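Local structure of 3,4-dihydroxy-2-butanone 4-phosphate synthase (Candida albicans, 1TKS) at residues A39-A48 with A103-A114. The protein catalyses the conversion of D-ribulose 5-phosphate to formate and 3,4-dihydroxy-2-butanone 4-phosphate, a step of riboflavin biosynthesis. Sequence-based numbering, arbitrary orientation.
Sequences AELITQEKMA and AHDRALTTRSLA
The guanidinium of Arg111 meets Ile42 O at its edge, almost exactly in plane, while Leu108 CA of its own helix lies over one face, 3.5 Å above the plane and offset toward the rim. Arg111 NH1 donates to Ile42 O at 3.0 Å, with an angle of 164° at the hydrogen and the donor in the carbonyl plane. A bend at chi3 (-57°) carries the group back along its own helix toward Leu108, and CD also passes Glu40 O. Three residues before Ile42, Ala39 O meets Arg111 CA in a CA-H...O contact of 3.4 Å. Residues 39-43 run along helix 103-114, linking strand 34-38 to helix 44-52, where Thr43 is the N-cap: its OG1 accepts from Lys46 N. The axes of segments 44-48 and 103-114 pass 7.9 Å apart at 108°, an approach that the small side chains of Ala103 and Ala107, pointing at the other segment, allow. Met47 CB rests on Ala107 CB at 3.9 Å, and its CG lies beside Ala103 O. At the buried side, Ile42 CG2 and Thr110 CG2 touch at 3.6 Å, the two side chains roughly perpendicular. Gln44 lays CG against His104 CA, and its OE1 accepts from a water that in turn accepts from His104 N; Leu174 of the second subunit packs on Gln44.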
loop_
_atom_site.group_PDB
_atom_site.type_symbol
_atom_site.label_atom_id
_atom_site.label_comp_id
_atom_site.label_asym_id
_atom_site.label_seq_id
_atom_site.Cartn_x
_atom_site.Cartn_y
_atom_site.Cartn_z
ATOM N N ALA B 39 -9.856 3.091 14.020
ATOM C CA ALA B 39 -8.721 2.177 14.036
ATOM C C ALA B 39 -8.918 1.010 14.998
ATOM O O ALA B 39 -8.588 -0.136 14.676
ATOM C CB ALA B 39 -7.438 2.937 14.392
ATOM N N GLU B 40 -9.456 1.297 16.179
ATOM C CA GLU B 40 -9.663 0.265 17.189
ATOM C C GLU B 40 -10.744 -0.745 16.838
ATOM O O GLU B 40 -10.849 -1.790 17.478
ATOM C CB GLU B 40 -9.999 0.910 18.536
ATOM C CG GLU B 40 -11.267 1.747 18.525
ATOM C CD GLU B 40 -11.385 2.623 19.755
ATOM O OE1 GLU B 40 -11.880 2.143 20.796
ATOM O OE2 GLU B 40 -10.960 3.791 19.679
ATOM N N LEU B 41 -11.532 -0.456 15.809
ATOM C CA LEU B 41 -12.617 -1.358 15.445
ATOM C C LEU B 41 -12.420 -2.133 14.152
ATOM O O LEU B 41 -13.248 -2.977 13.813
ATOM C CB LEU B 41 -13.930 -0.577 15.360
ATOM C CG LEU B 41 -14.351 0.209 16.604
ATOM C CD1 LEU B 41 -15.631 0.981 16.311
ATOM C CD2 LEU B 41 -14.549 -0.742 17.770
ATOM N N ILE B 42 -11.333 -1.864 13.433
ATOM C CA ILE B 42 -11.104 -2.562 12.170
ATOM C C ILE B 42 -10.698 -4.020 12.352
ATOM O O ILE B 42 -9.678 -4.336 12.961
ATOM C CB ILE B 42 -10.061 -1.821 11.283
ATOM C CG1 ILE B 42 -10.090 -2.389 9.864
ATOM C CG2 ILE B 42 -8.661 -1.940 11.874
ATOM C CD1 ILE B 42 -9.385 -1.512 8.836
ATOM N N THR B 43 -11.536 -4.903 11.819
ATOM C CA THR B 43 -11.319 -6.343 11.898
ATOM C C THR B 43 -10.602 -6.846 10.661
ATOM O O THR B 43 -10.378 -6.095 9.713
ATOM C CB THR B 43 -12.658 -7.098 11.977
ATOM O OG1 THR B 43 -13.435 -6.785 10.813
ATOM C CG2 THR B 43 -13.435 -6.694 13.212
ATOM N N GLN B 44 -10.255 -8.129 10.678
ATOM C CA GLN B 44 -9.591 -8.755 9.545
ATOM C C GLN B 44 -10.476 -8.601 8.313
ATOM O O GLN B 44 -10.006 -8.199 7.254
ATOM C CB GLN B 44 -9.359 -10.244 9.827
ATOM C CG GLN B 44 -8.510 -10.960 8.786
ATOM C CD GLN B 44 -9.293 -11.445 7.576
ATOM O OE1 GLN B 44 -8.712 -11.962 6.622
ATOM N NE2 GLN B 44 -10.613 -11.295 7.614
ATOM N N GLU B 45 -11.760 -8.913 8.461
ATOM C CA GLU B 45 -12.696 -8.813 7.349
ATOM C C GLU B 45 -12.831 -7.383 6.843
ATOM O O GLU B 45 -12.885 -7.149 5.635
ATOM C CB GLU B 45 -14.086 -9.321 7.747
ATOM C CG GLU B 45 -14.180 -10.792 8.137
ATOM C CD GLU B 45 -13.544 -11.099 9.479
ATOM O OE1 GLU B 45 -13.365 -10.169 10.294
ATOM O OE2 GLU B 45 -13.239 -12.283 9.727
ATOM N N LYS B 46 -12.886 -6.421 7.758
ATOM C CA LYS B 46 -13.030 -5.023 7.360
ATOM C C LYS B 46 -11.782 -4.498 6.671
ATOM O O LYS B 46 -11.869 -3.652 5.776
ATOM C CB LYS B 46 -13.380 -4.166 8.576
ATOM C CG LYS B 46 -14.814 -4.373 9.039
ATOM C CD LYS B 46 -15.083 -3.724 10.382
ATOM C CE LYS B 46 -16.563 -3.803 10.719
ATOM N NZ LYS B 46 -16.875 -3.208 12.041
ATOM N N MET B 47 -10.622 -5.002 7.085
ATOM C CA MET B 47 -9.364 -4.600 6.462
ATOM C C MET B 47 -9.304 -5.220 5.067
ATOM O O MET B 47 -8.819 -4.606 4.117
ATOM C CB MET B 47 -8.162 -5.077 7.282
ATOM C CG MET B 47 -6.817 -4.737 6.636
ATOM S SD MET B 47 -6.458 -2.962 6.489
ATOM C CE MET B 47 -7.121 -2.532 4.942
ATOM N N ALA B 48 -9.794 -6.451 4.947
ATOM C CA ALA B 48 -9.791 -7.119 3.655
ATOM C C ALA B 48 -10.683 -6.323 2.704
ATOM O O ALA B 48 -10.381 -6.191 1.516
ATOM C CB ALA B 48 -10.300 -8.548 3.786
ATOM N N ALA B 103 -4.287 -9.175 5.771
ATOM C CA ALA B 103 -5.399 -8.385 6.282
ATOM C C ALA B 103 -5.438 -8.531 7.803
ATOM O O ALA B 103 -5.640 -7.557 8.525
ATOM C CB ALA B 103 -6.711 -8.867 5.664
ATOM N N HIS B 104 -5.233 -9.755 8.280
ATOM C CA HIS B 104 -5.238 -10.030 9.717
ATOM C C HIS B 104 -4.181 -9.208 10.443
ATOM O O HIS B 104 -4.459 -8.592 11.472
ATOM C CB HIS B 104 -4.970 -11.517 9.971
ATOM C CG HIS B 104 -4.540 -11.823 11.374
ATOM N ND1 HIS B 104 -5.417 -12.235 12.351
ATOM C CD2 HIS B 104 -3.325 -11.740 11.967
ATOM C CE1 HIS B 104 -4.760 -12.394 13.489
ATOM N NE2 HIS B 104 -3.492 -12.099 13.282
ATOM N N ASP B 105 -2.965 -9.215 9.906
ATOM C CA ASP B 105 -1.855 -8.491 10.508
ATOM C C ASP B 105 -2.028 -6.976 10.454
ATOM O O ASP B 105 -1.825 -6.291 11.462
ATOM C CB ASP B 105 -0.537 -8.893 9.840
ATOM C CG ASP B 105 -0.094 -10.310 10.208
ATOM O OD1 ASP B 105 -0.854 -11.027 10.890
ATOM O OD2 ASP B 105 1.019 -10.699 9.806
ATOM N N ARG B 106 -2.400 -6.441 9.295
ATOM C CA ARG B 106 -2.588 -4.998 9.190
ATOM C C ARG B 106 -3.722 -4.525 10.088
ATOM O O ARG B 106 -3.644 -3.441 10.661
ATOM C CB ARG B 106 -2.820 -4.568 7.733
ATOM C CG ARG B 106 -1.514 -4.478 6.950
ATOM C CD ARG B 106 -1.617 -3.626 5.698
ATOM N NE ARG B 106 -2.160 -4.347 4.550
ATOM C CZ ARG B 106 -2.278 -3.810 3.339
ATOM N NH1 ARG B 106 -1.896 -2.555 3.136
ATOM N NH2 ARG B 106 -2.760 -4.522 2.329
ATOM N N ALA B 107 -4.764 -5.339 10.233
ATOM C CA ALA B 107 -5.876 -4.966 11.098
ATOM C C ALA B 107 -5.412 -4.973 12.554
ATOM O O ALA B 107 -5.745 -4.070 13.321
ATOM C CB ALA B 107 -7.039 -5.934 10.908
ATOM N N LEU B 108 -4.641 -5.993 12.928
ATOM C CA LEU B 108 -4.131 -6.108 14.294
ATOM C C LEU B 108 -3.222 -4.933 14.622
ATOM O O LEU B 108 -3.311 -4.355 15.704
ATOM C CB LEU B 108 -3.364 -7.428 14.476
ATOM C CG LEU B 108 -2.626 -7.695 15.796
ATOM C CD1 LEU B 108 -3.581 -7.545 16.977
ATOM C CD2 LEU B 108 -2.030 -9.106 15.779
ATOM N N THR B 109 -2.350 -4.575 13.689
ATOM C CA THR B 109 -1.447 -3.458 13.913
ATOM C C THR B 109 -2.241 -2.164 14.077
ATOM O O THR B 109 -1.943 -1.348 14.951
ATOM C CB THR B 109 -0.454 -3.310 12.748
ATOM O OG1 THR B 109 0.410 -4.453 12.722
ATOM C CG2 THR B 109 0.383 -2.048 12.904
ATOM N N THR B 110 -3.258 -1.982 13.240
ATOM C CA THR B 110 -4.080 -0.784 13.305
ATOM C C THR B 110 -4.799 -0.664 14.652
ATOM O O THR B 110 -4.804 0.407 15.263
ATOM C CB THR B 110 -5.103 -0.763 12.151
ATOM O OG1 THR B 110 -4.396 -0.758 10.904
ATOM C CG2 THR B 110 -5.979 0.475 12.230
ATOM N N ARG B 111 -5.392 -1.757 15.124
ATOM C CA ARG B 111 -6.094 -1.730 16.403
ATOM C C ARG B 111 -5.092 -1.459 17.526
ATOM O O ARG B 111 -5.397 -0.751 18.490
ATOM C CB ARG B 111 -6.815 -3.060 16.659
ATOM C CG ARG B 111 -7.932 -3.395 15.665
ATOM C CD ARG B 111 -8.825 -4.522 16.186
ATOM N NE ARG B 111 -8.068 -5.739 16.485
ATOM C CZ ARG B 111 -7.709 -6.646 15.580
ATOM N NH1 ARG B 111 -8.038 -6.490 14.301
ATOM N NH2 ARG B 111 -7.003 -7.707 15.952
ATOM N N SER B 112 -3.895 -2.018 17.388
ATOM C CA SER B 112 -2.853 -1.845 18.390
ATOM C C SER B 112 -2.379 -0.398 18.475
ATOM O O SER B 112 -2.035 0.087 19.556
ATOM C CB SER B 112 -1.680 -2.777 18.087
ATOM O OG SER B 112 -2.096 -4.134 18.145
ATOM N N LEU B 113 -2.358 0.303 17.349
ATOM C CA LEU B 113 -1.933 1.696 17.393
ATOM C C LEU B 113 -2.964 2.519 18.154
ATOM O O LEU B 113 -2.633 3.535 18.763
ATOM C CB LEU B 113 -1.740 2.247 15.975
ATOM C CG LEU B 113 -0.526 1.670 15.235
ATOM C CD1 LEU B 113 -0.659 1.911 13.741
ATOM C CD2 LEU B 113 0.754 2.297 15.777
ATOM N N ALA B 114 -4.218 2.077 18.135
ATOM C CA ALA B 114 -5.262 2.809 18.845
ATOM C C ALA B 114 -5.321 2.438 20.331
ATOM O O ALA B 114 -5.691 3.264 21.162
ATOM C CB ALA B 114 -6.617 2.556 18.191
HETATM O O HOH W 1 -5.636 -12.193 6.732
#